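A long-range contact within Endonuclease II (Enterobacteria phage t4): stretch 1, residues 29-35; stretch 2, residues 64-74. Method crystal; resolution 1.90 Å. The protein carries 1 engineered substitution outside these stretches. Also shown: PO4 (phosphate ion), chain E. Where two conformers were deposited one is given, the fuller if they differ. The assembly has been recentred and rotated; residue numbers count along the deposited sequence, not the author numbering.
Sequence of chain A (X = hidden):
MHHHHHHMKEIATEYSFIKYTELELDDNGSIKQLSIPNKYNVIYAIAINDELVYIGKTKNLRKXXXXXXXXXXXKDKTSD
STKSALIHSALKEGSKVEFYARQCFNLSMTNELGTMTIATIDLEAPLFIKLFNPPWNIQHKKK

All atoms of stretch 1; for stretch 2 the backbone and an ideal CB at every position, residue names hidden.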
# COMPACT_ATOMS: atom_id res chain seq x y z
N GLY A 29 -10.69 -42.57 -20.98
CA GLY A 29 -10.14 -42.16 -19.70
C GLY A 29 -9.05 -41.11 -19.75
O GLY A 29 -8.20 -41.04 -18.86
N SER A 30 -9.06 -40.28 -20.79
CA SER A 30 -8.08 -39.20 -20.90
C SER A 30 -8.71 -37.86 -20.54
O SER A 30 -9.82 -37.55 -20.98
CB SER A 30 -7.50 -39.15 -22.31
OG SER A 30 -6.60 -38.07 -22.44
N ILE A 31 -8.00 -37.07 -19.75
CA ILE A 31 -8.45 -35.72 -19.43
C ILE A 31 -8.49 -34.86 -20.69
O ILE A 31 -7.45 -34.52 -21.25
CB ILE A 31 -7.54 -35.03 -18.38
CG1 ILE A 31 -7.63 -35.76 -17.04
CG2 ILE A 31 -7.92 -33.57 -18.22
CD1 ILE A 31 -6.64 -35.25 -16.01
N LYS A 32 -9.70 -34.52 -21.14
CA LYS A 32 -9.87 -33.74 -22.36
C LYS A 32 -9.07 -32.45 -22.29
O LYS A 32 -8.75 -31.97 -21.21
CB LYS A 32 -11.35 -33.42 -22.59
CG LYS A 32 -12.26 -34.64 -22.62
CD LYS A 32 -13.70 -34.23 -22.93
CE LYS A 32 -14.68 -35.35 -22.62
NZ LYS A 32 -16.09 -34.88 -22.74
N GLN A 33 -8.74 -31.90 -23.46
CA GLN A 33 -8.00 -30.65 -23.53
C GLN A 33 -8.81 -29.49 -22.97
O GLN A 33 -10.04 -29.56 -22.86
CB GLN A 33 -7.59 -30.34 -24.97
CG GLN A 33 -6.44 -31.20 -25.48
CD GLN A 33 -6.23 -31.06 -26.97
OE1 GLN A 33 -5.88 -29.99 -27.46
NE2 GLN A 33 -6.44 -32.15 -27.70
N LEU A 34 -8.12 -28.41 -22.62
CA LEU A 34 -8.76 -27.26 -22.01
C LEU A 34 -8.70 -26.04 -22.93
O LEU A 34 -7.62 -25.54 -23.24
CB LEU A 34 -8.10 -26.93 -20.68
CG LEU A 34 -7.93 -28.10 -19.71
CD1 LEU A 34 -7.13 -27.66 -18.50
CD2 LEU A 34 -9.28 -28.67 -19.30
N SER A 35 -9.86 -25.57 -23.36
CA SER A 35 -9.95 -24.32 -24.10
C SER A 35 -10.32 -23.22 -23.11
O SER A 35 -11.48 -23.06 -22.75
CB SER A 35 -10.97 -24.42 -25.23
OG SER A 35 -10.71 -23.45 -26.23
N UNK A 64 -0.43 -23.97 -14.88
CA UNK A 64 -0.51 -24.82 -13.70
C UNK A 64 -1.52 -25.96 -13.88
O UNK A 64 -1.22 -27.11 -13.55
CB UNK A 64 -0.88 -23.98 -12.48
N UNK A 65 -2.70 -25.64 -14.39
CA UNK A 65 -3.73 -26.64 -14.62
C UNK A 65 -3.27 -27.67 -15.65
O UNK A 65 -3.42 -28.88 -15.44
CB UNK A 65 -5.03 -25.97 -15.08
N UNK A 66 -2.71 -27.19 -16.75
CA UNK A 66 -2.21 -28.08 -17.79
C UNK A 66 -1.09 -29.00 -17.29
O UNK A 66 -0.94 -30.12 -17.76
CB UNK A 66 -1.71 -27.25 -18.98
N UNK A 67 -0.31 -28.50 -16.33
CA UNK A 67 0.68 -29.31 -15.64
C UNK A 67 -0.01 -30.51 -14.99
O UNK A 67 0.43 -31.65 -15.15
CB UNK A 67 1.43 -28.48 -14.60
N UNK A 68 -1.09 -30.25 -14.26
CA UNK A 68 -1.89 -31.31 -13.65
C UNK A 68 -2.38 -32.28 -14.71
O UNK A 68 -2.19 -33.49 -14.59
CB UNK A 68 -3.08 -30.72 -12.88
N UNK A 69 -3.03 -31.75 -15.74
CA UNK A 69 -3.57 -32.57 -16.81
C UNK A 69 -2.52 -33.48 -17.44
O UNK A 69 -2.74 -34.68 -17.61
CB UNK A 69 -4.19 -31.67 -17.88
N UNK A 70 -1.38 -32.89 -17.78
CA UNK A 70 -0.29 -33.63 -18.42
C UNK A 70 0.25 -34.74 -17.53
O UNK A 70 0.35 -35.89 -17.95
CB UNK A 70 0.84 -32.68 -18.80
N UNK A 71 0.58 -34.40 -16.29
CA UNK A 71 1.10 -35.38 -15.33
C UNK A 71 0.17 -36.58 -15.25
O UNK A 71 0.63 -37.72 -15.22
CB UNK A 71 1.27 -34.75 -13.95
N UNK A 72 -1.13 -36.32 -15.22
CA UNK A 72 -2.12 -37.38 -15.07
C UNK A 72 -2.26 -38.21 -16.34
O UNK A 72 -2.26 -39.44 -16.30
CB UNK A 72 -3.48 -36.78 -14.69
N UNK A 73 -2.39 -37.53 -17.48
CA UNK A 73 -2.52 -38.21 -18.76
C UNK A 73 -1.28 -39.04 -19.10
O UNK A 73 -1.38 -40.11 -19.71
CB UNK A 73 -2.78 -37.19 -19.87
N UNK A 74 -0.11 -38.55 -18.70
CA UNK A 74 1.14 -39.26 -18.96
C UNK A 74 1.43 -40.30 -17.88
O UNK A 74 2.40 -41.06 -18.00
CB UNK A 74 2.30 -38.27 -19.05
P PO4 E . 1.33 -25.42 -6.62
O1 PO4 E . 0.47 -25.14 -5.41
O2 PO4 E . 2.44 -24.40 -6.71
O3 PO4 E . 1.93 -26.81 -6.57
O4 PO4 E . 0.43 -25.31 -7.83

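Residues 64 to 73 have helical backbone angles, and i to i+4 hydrogen bonds begin with the N of position 68 and the O of position 64 (3.2 Å). Stretch 1 is extended, without regular structure.

Position 64 has no atom of stretch 1 within 5.5 Å of its ideal CB, but the phosphate lies beyond it, favouring a long basic or polar chain. It is Arg 64, whose NH1 donates to PO4 O4 at 2.5 Å.

At position 65 CA-to-CB points toward stretch 1, with the ideal CB 4.4 Å from Leu 34 CD1. A methyl group so near suits a medium aliphatic residue. Ile 65 packs its CG2 3.4 Å from Leu 34 CD1, while the end of its side chain leads away.

Position 66 points sideways, its ideal CB 5.5 Å from Leu 34 CD1. The Leu 34 N is a donor some way beyond, so a short polar chain would suit, as would a small aliphatic one. Asn 66 brings its end nearer: ND2 lies 3.8 Å from Leu 34 CD1 and donates to water 2 at 2.9 Å. That water accepts from Leu 34 N at 2.8 Å, bridging the stretches.

Positions 67 and 68 have no neighbour in stretch 1 within 5.5 Å of the ideal CB, which leaves the choice wide. They are Tyr 67, out of reach, and Tyr 68, whose end leads away and whose OH is 3.6 Å from PO4 O4.

Position 69 points toward stretch 1, its ideal CB 4.2 Å from Ile 31 CG2 and 5.0 Å from Leu 34 CD1. The carbonyls of Ile 31 and Lys 32 lie further out, so the site asks for an aliphatic stem with a donor at its end; Lys, Arg or Gln could qualify. Arg 69 has chi1 to chi3 all t. Its CG packs 3.7 Å from Ile 31 CG2, and NE donates to Ile 31 O at 2.7 Å and weakly to Lys 32 O at 3.0 Å. A further weak bond joins NH2 to Ile 31 O at 3.0 Å. Gln 33 CG covers one guanidinium face, 3.2 Å from NH2.

Positions 70, 71 and 74 are unconstrained by stretch 1; they are Thr 70, whose OG1 donates to Asn 66 O at 2.9 Å, Ala 71 and Arg 74.

Position 72 points toward Ile 31, its ideal CB 3.8 Å from CD1, which favours an apolar residue. Ile 72 places CG2 3.6 Å from Ile 31 CD1.

Position 73 points sideways, its ideal CB 5.2 Å from Ile 31 N. With Ile 31 O also nearby, a short side chain carrying both acceptor and donor fits best. Asn 73 accepts from Ile 31 N through OD1 (3.0 Å, 150°) and donates from ND2 to Ile 31 O (3.2 Å, 170°). Water 1 donates to OD1 at 2.9 Å and to Gly 29 O at 2.8 Å.

Stretch 2 (64-74) RINYYRTAINR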
# COMPACT_ATOMS: atom_id res chain seq x y z
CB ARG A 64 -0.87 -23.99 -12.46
CG ARG A 64 -0.82 -24.77 -11.15
CD ARG A 64 0.60 -25.18 -10.79
NE ARG A 64 1.55 -24.08 -10.97
CZ ARG A 64 1.83 -23.16 -10.06
NH1 ARG A 64 1.23 -23.17 -8.88
NH2 ARG A 64 2.71 -22.20 -10.34
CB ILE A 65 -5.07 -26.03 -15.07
CG1 ILE A 65 -5.54 -24.98 -14.07
CG2 ILE A 65 -6.11 -27.12 -15.25
CD1 ILE A 65 -5.25 -25.32 -12.64
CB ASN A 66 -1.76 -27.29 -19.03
CG ASN A 66 -2.91 -27.01 -19.97
OD1 ASN A 66 -3.04 -25.91 -20.51
ND2 ASN A 66 -3.77 -28.00 -20.18
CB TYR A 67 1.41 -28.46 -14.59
CG TYR A 67 2.25 -29.21 -13.59
CD1 TYR A 67 3.64 -29.25 -13.70
CD2 TYR A 67 1.67 -29.87 -12.51
CE1 TYR A 67 4.42 -29.93 -12.77
CE2 TYR A 67 2.43 -30.55 -11.58
CZ TYR A 67 3.81 -30.58 -11.71
OH TYR A 67 4.57 -31.26 -10.79
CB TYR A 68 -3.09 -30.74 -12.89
CG TYR A 68 -2.77 -30.04 -11.59
CD1 TYR A 68 -2.07 -30.69 -10.58
CD2 TYR A 68 -3.18 -28.73 -11.36
CE1 TYR A 68 -1.77 -30.05 -9.39
CE2 TYR A 68 -2.89 -28.09 -10.18
CZ TYR A 68 -2.19 -28.75 -9.20
OH TYR A 68 -1.90 -28.10 -8.01
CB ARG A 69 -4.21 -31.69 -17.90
CG ARG A 69 -4.50 -32.45 -19.18
CD ARG A 69 -5.30 -31.61 -20.17
NE ARG A 69 -5.76 -32.43 -21.29
CZ ARG A 69 -5.05 -32.67 -22.39
NH1 ARG A 69 -3.84 -32.15 -22.52
NH2 ARG A 69 -5.55 -33.43 -23.35
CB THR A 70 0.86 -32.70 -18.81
OG1 THR A 70 0.38 -31.72 -19.74
CG2 THR A 70 1.99 -33.49 -19.46
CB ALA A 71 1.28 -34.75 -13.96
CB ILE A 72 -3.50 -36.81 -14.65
CG1 ILE A 72 -3.39 -36.16 -13.27
CG2 ILE A 72 -4.56 -37.90 -14.67
CD1 ILE A 72 -4.60 -35.32 -12.88
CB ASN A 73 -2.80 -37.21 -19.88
CG ASN A 73 -4.25 -36.75 -19.90
OD1 ASN A 73 -5.08 -37.25 -19.13
ND2 ASN A 73 -4.56 -35.80 -20.77
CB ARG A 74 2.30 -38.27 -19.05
CG ARG A 74 2.22 -37.34 -20.24
CD ARG A 74 2.18 -38.14 -21.53
NE ARG A 74 2.03 -37.30 -22.71
CZ ARG A 74 2.20 -37.72 -23.95
NH1 ARG A 74 2.53 -38.99 -24.18
NH2 ARG A 74 2.04 -36.89 -24.97
O HOH W 1 -6.15 -39.57 -17.67
O HOH W 2 -5.34 -28.75 -22.48
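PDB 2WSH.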